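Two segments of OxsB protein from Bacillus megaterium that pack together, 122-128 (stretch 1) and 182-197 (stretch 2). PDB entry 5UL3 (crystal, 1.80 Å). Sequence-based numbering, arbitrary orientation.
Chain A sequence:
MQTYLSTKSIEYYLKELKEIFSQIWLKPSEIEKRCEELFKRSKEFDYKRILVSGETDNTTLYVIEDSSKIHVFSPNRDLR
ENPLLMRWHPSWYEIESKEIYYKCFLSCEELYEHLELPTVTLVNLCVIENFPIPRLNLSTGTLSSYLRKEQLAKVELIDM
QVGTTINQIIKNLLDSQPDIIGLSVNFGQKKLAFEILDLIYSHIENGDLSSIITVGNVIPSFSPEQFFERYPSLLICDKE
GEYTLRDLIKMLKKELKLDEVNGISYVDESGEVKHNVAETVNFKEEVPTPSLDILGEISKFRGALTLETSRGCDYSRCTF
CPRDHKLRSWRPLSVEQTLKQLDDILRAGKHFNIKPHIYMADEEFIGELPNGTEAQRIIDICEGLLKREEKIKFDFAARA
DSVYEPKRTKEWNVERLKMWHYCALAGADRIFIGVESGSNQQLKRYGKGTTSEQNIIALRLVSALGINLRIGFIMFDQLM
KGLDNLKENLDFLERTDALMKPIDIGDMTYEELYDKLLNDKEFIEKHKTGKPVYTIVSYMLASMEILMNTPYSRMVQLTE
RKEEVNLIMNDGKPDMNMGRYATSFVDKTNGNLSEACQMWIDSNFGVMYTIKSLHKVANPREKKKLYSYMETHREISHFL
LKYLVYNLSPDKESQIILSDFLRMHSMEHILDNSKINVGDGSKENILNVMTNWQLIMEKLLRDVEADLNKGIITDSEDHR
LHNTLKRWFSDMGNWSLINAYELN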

# COMPACT_ATOMS: atom_id res chain seq x y z
N LEU A 122 -2.40 10.27 17.09
CA LEU A 122 -1.63 9.68 16.00
C LEU A 122 -1.89 10.51 14.76
O LEU A 122 -3.05 10.76 14.42
CB LEU A 122 -2.04 8.24 15.73
CG LEU A 122 -1.86 7.30 16.93
CD1 LEU A 122 -2.44 5.94 16.62
CD2 LEU A 122 -0.37 7.20 17.30
N VAL A 123 -0.82 10.91 14.08
CA VAL A 123 -0.87 11.82 12.94
C VAL A 123 -0.29 11.12 11.72
O VAL A 123 0.88 10.72 11.74
CB VAL A 123 -0.10 13.12 13.23
CG1 VAL A 123 -0.30 14.13 12.08
CG2 VAL A 123 -0.53 13.72 14.57
N ASN A 124 -1.10 10.96 10.67
CA ASN A 124 -0.60 10.47 9.39
C ASN A 124 -0.13 11.66 8.55
O ASN A 124 -0.94 12.54 8.24
CB ASN A 124 -1.68 9.70 8.62
CG ASN A 124 -1.16 9.19 7.28
OD1 ASN A 124 -0.03 8.72 7.21
ND2 ASN A 124 -1.96 9.30 6.23
N LEU A 125 1.15 11.68 8.18
CA LEU A 125 1.64 12.76 7.33
C LEU A 125 1.30 12.49 5.87
O LEU A 125 1.05 11.36 5.45
CB LEU A 125 3.15 12.95 7.49
CG LEU A 125 3.67 13.05 8.92
CD1 LEU A 125 5.14 13.47 8.94
CD2 LEU A 125 2.81 13.97 9.78
N CYS A 126 1.30 13.57 5.08
CA CYS A 126 1.00 13.48 3.66
C CYS A 126 1.52 14.74 2.98
O CYS A 126 1.26 15.85 3.46
CB CYS A 126 -0.51 13.34 3.40
SG CYS A 126 -0.94 13.04 1.62
N VAL A 127 2.25 14.57 1.88
CA VAL A 127 2.56 15.67 0.98
C VAL A 127 1.42 15.70 -0.03
O VAL A 127 1.42 14.92 -0.99
CB VAL A 127 3.93 15.50 0.32
CG1 VAL A 127 4.26 16.70 -0.56
CG2 VAL A 127 5.01 15.29 1.37
N ILE A 128 0.42 16.55 0.21
CA ILE A 128 -0.81 16.44 -0.57
C ILE A 128 -0.60 16.84 -2.03
O ILE A 128 -1.42 16.47 -2.88
CB ILE A 128 -1.95 17.28 0.04
CG1 ILE A 128 -1.48 18.69 0.38
CG2 ILE A 128 -2.54 16.57 1.26
CD1 ILE A 128 -2.56 19.52 1.03
N GLY A 182 2.18 10.53 18.27
CA GLY A 182 2.87 9.70 17.30
C GLY A 182 2.69 10.21 15.89
O GLY A 182 1.58 10.56 15.48
N LEU A 183 3.79 10.25 15.14
CA LEU A 183 3.76 10.58 13.72
C LEU A 183 4.12 9.35 12.89
O LEU A 183 5.12 8.68 13.18
CB LEU A 183 4.74 11.71 13.38
CG LEU A 183 4.79 12.95 14.27
CD1 LEU A 183 5.78 13.96 13.64
CD2 LEU A 183 3.39 13.56 14.44
N SER A 184 3.33 9.08 11.86
CA SER A 184 3.68 8.08 10.85
C SER A 184 4.44 8.78 9.73
O SER A 184 3.89 9.68 9.07
CB SER A 184 2.41 7.40 10.33
OG SER A 184 2.72 6.26 9.54
N VAL A 185 5.70 8.39 9.52
CA VAL A 185 6.63 9.11 8.65
C VAL A 185 7.00 8.18 7.50
O VAL A 185 7.68 7.17 7.70
CB VAL A 185 7.89 9.56 9.40
CG1 VAL A 185 8.83 10.31 8.45
CG2 VAL A 185 7.53 10.43 10.60
N ASN A 186 6.54 8.51 6.30
CA ASN A 186 6.69 7.69 5.11
C ASN A 186 7.68 8.33 4.15
O ASN A 186 8.17 9.43 4.39
CB ASN A 186 5.33 7.48 4.45
CG ASN A 186 5.15 6.08 3.95
OD1 ASN A 186 6.11 5.46 3.49
ND2 ASN A 186 3.94 5.56 4.08
N PHE A 187 7.97 7.60 3.05
CA PHE A 187 8.84 8.11 1.99
C PHE A 187 8.49 9.54 1.62
O PHE A 187 7.32 9.87 1.39
CB PHE A 187 8.71 7.23 0.74
CG PHE A 187 9.26 5.84 0.92
CD1 PHE A 187 10.63 5.61 0.86
CD2 PHE A 187 8.41 4.76 1.13
CE1 PHE A 187 11.14 4.34 1.02
CE2 PHE A 187 8.93 3.47 1.29
CZ PHE A 187 10.30 3.27 1.23
N GLY A 188 9.52 10.38 1.53
CA GLY A 188 9.36 11.75 1.09
C GLY A 188 8.86 12.71 2.15
O GLY A 188 8.63 13.89 1.83
N GLN A 189 8.68 12.26 3.39
CA GLN A 189 8.07 13.07 4.42
C GLN A 189 9.05 13.55 5.48
O GLN A 189 8.61 14.04 6.53
CB GLN A 189 6.93 12.29 5.09
CG GLN A 189 5.76 12.00 4.15
CD GLN A 189 4.74 11.06 4.75
OE1 GLN A 189 4.89 10.56 5.86
NE2 GLN A 189 3.67 10.82 4.00
N LYS A 190 10.36 13.41 5.25
CA LYS A 190 11.34 13.87 6.24
C LYS A 190 11.15 15.34 6.59
O LYS A 190 11.09 15.71 7.77
CB LYS A 190 12.77 13.66 5.75
CG LYS A 190 13.77 14.39 6.64
CD LYS A 190 15.12 14.62 5.99
CE LYS A 190 16.03 15.46 6.88
NZ LYS A 190 17.27 15.89 6.16
N LYS A 191 11.09 16.20 5.57
CA LYS A 191 10.98 17.64 5.80
C LYS A 191 9.70 17.99 6.55
O LYS A 191 9.73 18.78 7.51
CB LYS A 191 11.07 18.38 4.46
CG LYS A 191 10.66 19.84 4.48
CD LYS A 191 10.79 20.46 3.09
CE LYS A 191 10.26 21.88 3.05
NZ LYS A 191 10.37 22.47 1.68
N LEU A 192 8.58 17.39 6.16
CA LEU A 192 7.32 17.58 6.88
C LEU A 192 7.41 17.10 8.33
O LEU A 192 6.95 17.77 9.26
CB LEU A 192 6.22 16.83 6.13
CG LEU A 192 4.75 17.03 6.41
CD1 LEU A 192 4.41 18.50 6.32
CD2 LEU A 192 4.01 16.27 5.34
N ALA A 193 8.00 15.92 8.53
CA ALA A 193 8.16 15.39 9.88
C ALA A 193 9.00 16.34 10.74
O ALA A 193 8.65 16.60 11.90
CB ALA A 193 8.83 14.01 9.84
N PHE A 194 10.12 16.83 10.21
CA PHE A 194 10.99 17.68 11.01
C PHE A 194 10.30 18.99 11.36
O PHE A 194 10.46 19.49 12.48
CB PHE A 194 12.30 17.96 10.29
CG PHE A 194 13.34 16.88 10.47
CD1 PHE A 194 12.97 15.56 10.67
CD2 PHE A 194 14.69 17.20 10.46
CE1 PHE A 194 13.95 14.57 10.84
CE2 PHE A 194 15.67 16.22 10.63
CZ PHE A 194 15.29 14.90 10.82
N GLU A 195 9.54 19.55 10.43
CA GLU A 195 8.78 20.78 10.71
C GLU A 195 7.77 20.56 11.83
O GLU A 195 7.64 21.39 12.74
CB GLU A 195 8.07 21.27 9.46
CG GLU A 195 8.99 21.82 8.37
CD GLU A 195 8.23 22.47 7.23
OE1 GLU A 195 7.10 22.94 7.48
OE2 GLU A 195 8.76 22.51 6.10
N ILE A 196 7.03 19.45 11.77
CA ILE A 196 6.02 19.18 12.79
C ILE A 196 6.69 18.88 14.12
O ILE A 196 6.26 19.39 15.16
CB ILE A 196 5.09 18.04 12.34
CG1 ILE A 196 4.29 18.46 11.11
CG2 ILE A 196 4.14 17.65 13.48
CD1 ILE A 196 3.55 17.32 10.44
N LEU A 197 7.76 18.07 14.11
CA LEU A 197 8.49 17.77 15.34
C LEU A 197 9.08 19.04 15.95
O LEU A 197 9.03 19.24 17.17
CB LEU A 197 9.60 16.75 15.07
CG LEU A 197 9.05 15.32 14.87
CD1 LEU A 197 10.13 14.36 14.32
CD2 LEU A 197 8.48 14.80 16.20
O HOH W 1 2.52 8.88 6.27
O HOH W 2 1.27 5.72 6.21
O HOH W 3 3.16 11.83 1.32

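The two stretches meet as neighbouring parallel β-strands whose pairing gives way, beyond the strand ends, to a hydrophobic contact between the loop of stretch 1 and the helix of stretch 2, with a glutamine and ordered water at the transition. Together they bury 577 Å² of surface.

In the sheet, Leu-122, Val-123 and Asn-124 lie beside Gly-182, Leu-183 and Ser-184, respectively, and the strand directions differ by 21°. Val-123 supplies both backbone hydrogen bonds: its N donates to Gly-182 O at 2.8 Å, and its O accepts from Ser-184 N at 3.0 Å. Weaker CA-H...O contacts accompany them, from Leu-122 CA to Gly-182 O (3.4 Å) and from Leu-183 CA to Val-123 O (3.5 Å). On one face the side chains of Val-123 and Leu-183 touch, Val-123 CB lying 3.7 Å from Leu-183 CD2. The other face carries Leu-122, Asn-124 and Ser-184. Here glycine suits position 182, because a CB placed ideally on Gly-182 would lie 2.9 Å from Leu-122 CD2, a clash.

Past the strands, Leu-125 becomes the centre of the contact and has the largest area covered by the other stretch. Its CB points toward stretch 2, and its chi1 m, chi2 t conformation carries the branched end among the helix side chains. Leu-125 CD2 reaches Ile-196 CD1 at 3.5 Å, while Leu-125 CD1 packs against Ala-193 CB at 3.8 Å. Leu-125 CD1 also comes within 3.7 Å of Ala-193 CA, so the leucine lies close to the helix backbone where the side chain is a single methyl. Leu-192 and Ile-196, one helical turn apart, both direct their CB atoms toward stretch 1. Leu-192 CD2 lies 4.0 Å from Leu-125 CB and 4.2 Å from Val-127 CG2, so this one methyl group extends the apolar surface to the next residue but one along the loop. Cys-126, between them, turns its side chain away; its N is buried without a partner in the model.

Gln-189, at the N-cap position, joins the apolar contact to the polar network. A type II turn from Asn-186 to Gln-189 leads into the helix, with Gln-189 N bonded to Asn-186 O at 3.0 Å; Gly-188 has a positive phi of 81°, which favours glycine. The Gln-189 side chain folds back along this turn, its OE1 accepting from Asn-186 N at 2.7 Å, and its amide also reaches stretch 1, with Gln-189 NE2 3.0 Å from Leu-125 O. Two waters complete the link. Water 3 accepts from Val-127 N and from Gln-189 NE2, each 2.9 Å from its oxygen, bridging the loop backbone to the glutamine. Water 1 lies 2.7 Å from Asn-124 OD1 and 2.9 Å from Gln-189 OE1, within hydrogen-bonding reach of both. An amide side chain suits position 189 because its oxygen serves the turn while its nitrogen faces the loop and its water.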